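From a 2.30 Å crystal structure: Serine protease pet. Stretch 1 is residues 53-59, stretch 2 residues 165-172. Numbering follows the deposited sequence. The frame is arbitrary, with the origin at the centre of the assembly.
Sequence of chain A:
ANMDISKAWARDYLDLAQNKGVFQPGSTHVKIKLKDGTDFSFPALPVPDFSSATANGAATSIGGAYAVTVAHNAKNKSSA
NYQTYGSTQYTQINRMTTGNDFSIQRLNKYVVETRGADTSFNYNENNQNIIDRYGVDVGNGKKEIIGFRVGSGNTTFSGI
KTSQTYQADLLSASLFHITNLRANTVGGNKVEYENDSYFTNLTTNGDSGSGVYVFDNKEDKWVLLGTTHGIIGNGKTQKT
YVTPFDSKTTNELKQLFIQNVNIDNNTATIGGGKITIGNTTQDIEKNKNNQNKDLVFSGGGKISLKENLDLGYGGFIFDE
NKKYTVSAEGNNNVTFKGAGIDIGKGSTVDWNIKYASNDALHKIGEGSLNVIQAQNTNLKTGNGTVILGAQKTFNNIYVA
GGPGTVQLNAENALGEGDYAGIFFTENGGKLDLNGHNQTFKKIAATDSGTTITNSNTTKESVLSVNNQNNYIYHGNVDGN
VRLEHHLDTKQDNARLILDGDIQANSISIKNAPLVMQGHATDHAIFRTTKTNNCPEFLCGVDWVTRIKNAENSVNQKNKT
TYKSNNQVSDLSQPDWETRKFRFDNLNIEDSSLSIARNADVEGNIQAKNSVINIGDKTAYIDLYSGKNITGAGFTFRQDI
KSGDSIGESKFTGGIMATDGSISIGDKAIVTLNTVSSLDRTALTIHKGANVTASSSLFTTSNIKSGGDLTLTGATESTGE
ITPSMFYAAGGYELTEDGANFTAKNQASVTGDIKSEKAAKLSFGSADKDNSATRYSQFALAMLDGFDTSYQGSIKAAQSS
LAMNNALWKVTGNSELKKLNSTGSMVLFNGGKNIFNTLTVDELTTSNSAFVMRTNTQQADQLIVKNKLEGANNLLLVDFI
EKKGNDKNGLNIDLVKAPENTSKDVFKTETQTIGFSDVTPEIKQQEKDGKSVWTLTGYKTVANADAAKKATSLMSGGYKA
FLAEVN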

# COMPACT_ATOMS: atom_id res chain seq x y z
N ALA A 53 -15.31 6.97 -21.71
CA ALA A 53 -14.84 6.91 -23.09
C ALA A 53 -14.81 5.47 -23.61
O ALA A 53 -14.45 4.55 -22.87
CB ALA A 53 -13.43 7.55 -23.22
N THR A 54 -15.21 5.28 -24.86
CA THR A 54 -14.98 4.01 -25.55
C THR A 54 -13.48 3.72 -25.63
O THR A 54 -12.68 4.64 -25.71
CB THR A 54 -15.54 4.03 -26.98
OG1 THR A 54 -14.93 5.10 -27.71
CG2 THR A 54 -17.09 4.24 -26.99
N ALA A 55 -13.13 2.44 -25.64
CA ALA A 55 -11.75 2.00 -25.82
C ALA A 55 -11.06 2.73 -26.96
O ALA A 55 -9.90 3.12 -26.84
CB ALA A 55 -11.72 0.52 -26.08
N ASN A 56 -11.76 2.94 -28.06
CA ASN A 56 -11.14 3.58 -29.21
C ASN A 56 -11.30 5.11 -29.17
O ASN A 56 -10.84 5.81 -30.06
CB ASN A 56 -11.69 3.00 -30.51
CG ASN A 56 -13.05 3.54 -30.87
OD1 ASN A 56 -13.70 4.23 -30.06
ND2 ASN A 56 -13.51 3.22 -32.08
N GLY A 57 -12.00 5.60 -28.15
CA GLY A 57 -12.15 7.03 -27.96
C GLY A 57 -13.22 7.74 -28.78
O GLY A 57 -13.54 8.89 -28.47
N ALA A 58 -13.82 7.08 -29.77
CA ALA A 58 -14.66 7.81 -30.70
C ALA A 58 -16.07 8.08 -30.15
O ALA A 58 -16.84 8.84 -30.74
CB ALA A 58 -14.74 7.09 -32.02
N ALA A 59 -16.41 7.49 -29.01
CA ALA A 59 -17.70 7.80 -28.40
C ALA A 59 -17.58 7.81 -26.90
O ALA A 59 -16.58 7.37 -26.36
CB ALA A 59 -18.80 6.77 -28.86
N THR A 165 -4.43 3.93 -35.60
CA THR A 165 -5.68 4.62 -35.28
C THR A 165 -6.59 3.69 -34.49
O THR A 165 -6.58 2.47 -34.71
CB THR A 165 -6.40 5.13 -36.54
OG1 THR A 165 -5.44 5.63 -37.47
CG2 THR A 165 -7.34 6.26 -36.19
N TYR A 166 -7.34 4.26 -33.55
CA TYR A 166 -8.33 3.53 -32.76
C TYR A 166 -7.73 2.44 -31.85
O TYR A 166 -8.46 1.54 -31.41
CB TYR A 166 -9.40 2.92 -33.68
CG TYR A 166 -10.17 3.98 -34.45
CD1 TYR A 166 -10.66 5.12 -33.81
CD2 TYR A 166 -10.39 3.85 -35.82
CE1 TYR A 166 -11.36 6.08 -34.50
CE2 TYR A 166 -11.09 4.82 -36.53
CZ TYR A 166 -11.57 5.93 -35.86
OH TYR A 166 -12.26 6.91 -36.56
N GLN A 167 -6.43 2.53 -31.55
CA GLN A 167 -5.78 1.70 -30.53
C GLN A 167 -6.09 2.17 -29.10
O GLN A 167 -5.81 3.31 -28.74
CB GLN A 167 -4.26 1.69 -30.72
CG GLN A 167 -3.80 1.02 -31.99
CD GLN A 167 -4.33 -0.41 -32.12
OE1 GLN A 167 -3.98 -1.30 -31.33
NE2 GLN A 167 -5.18 -0.64 -33.12
N ALA A 168 -6.63 1.27 -28.30
CA ALA A 168 -6.98 1.56 -26.91
C ALA A 168 -5.75 1.89 -26.07
O ALA A 168 -5.78 2.80 -25.23
CB ALA A 168 -7.76 0.36 -26.30
N ASP A 169 -4.66 1.15 -26.29
CA ASP A 169 -3.39 1.46 -25.61
C ASP A 169 -2.97 2.92 -25.84
O ASP A 169 -2.37 3.57 -24.98
CB ASP A 169 -2.27 0.53 -26.10
CG ASP A 169 -2.52 -0.93 -25.78
OD1 ASP A 169 -3.13 -1.24 -24.74
OD2 ASP A 169 -2.08 -1.78 -26.59
N LEU A 170 -3.27 3.45 -27.02
CA LEU A 170 -2.79 4.78 -27.39
C LEU A 170 -3.79 5.88 -27.07
O LEU A 170 -3.63 7.02 -27.50
CB LEU A 170 -2.44 4.81 -28.87
CG LEU A 170 -1.31 3.86 -29.22
CD1 LEU A 170 -1.09 3.83 -30.71
CD2 LEU A 170 -0.04 4.31 -28.48
N LEU A 171 -4.84 5.54 -26.34
CA LEU A 171 -5.79 6.56 -25.91
C LEU A 171 -5.04 7.72 -25.26
O LEU A 171 -4.36 7.55 -24.25
CB LEU A 171 -6.82 5.96 -24.94
CG LEU A 171 -8.01 6.88 -24.66
CD1 LEU A 171 -9.02 6.90 -25.83
CD2 LEU A 171 -8.67 6.52 -23.35
N SER A 172 -5.16 8.91 -25.84
CA SER A 172 -4.35 10.06 -25.42
C SER A 172 -5.17 11.33 -25.11
O SER A 172 -6.22 11.57 -25.69
CB SER A 172 -3.29 10.36 -26.48
OG SER A 172 -3.89 10.70 -27.72
O HOH W 1 -8.58 2.56 -23.90

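Two loops more than a hundred residues apart in sequence meet here, and each contains a turn held by its own backbone. Type I beta turns run from Thr54 to Gly57 and from Ala168 to Leu171, each closed by a backbone hydrogen bond: Gly57 N to Thr54 O, 2.7 Å, and Leu171 N to Ala168 O, 3.1 Å. No direct hydrogen bond joins the loops, so their contact rests mainly on van der Waals packing, centred on Tyr166, Leu171 and Asn56.

Tyr166 approaches Asn56 most closely through its backbone, with Tyr166 O 3.7 Å from Asn56 CB. Its ring spreads the contact further: CD1 lies 3.8 Å from Asn56 ND2, Asn56 O sits at the ring edge, and CE1 comes within 4.3 Å of Ala58 CB. A broad aromatic side chain can thus serve a polar and an apolar neighbour at once.

Asn56 pairs this packing with work inside its own loop. Its OD1 accepts a hydrogen bond from Ala58 N at 2.9 Å, which steadies the loop, while ND2 is bonded elsewhere in the structure. An amide suits the place because it offers both an acceptor and a donor.

Leu171 points toward the first turn and lays CD1 against its backbone, 3.8 Å from Gly57 CA and 4.0 Å from Ala55 O. Glycine fits here on two counts: its positive phi is easily adopted, and an ideal CB would lie only 3.1 Å from Leu171 CD1.

Beside the leucine, two alanines also meet directly. Ala55 CB and Ala168 CB pack at 4.0 Å, and Ala168 CA approaches Ala55 O at 3.3 Å in a CA-H...O contact. A water lies within hydrogen-bonding reach of both Ala55 O (3.3 Å) and Ala168 O (3.1 Å).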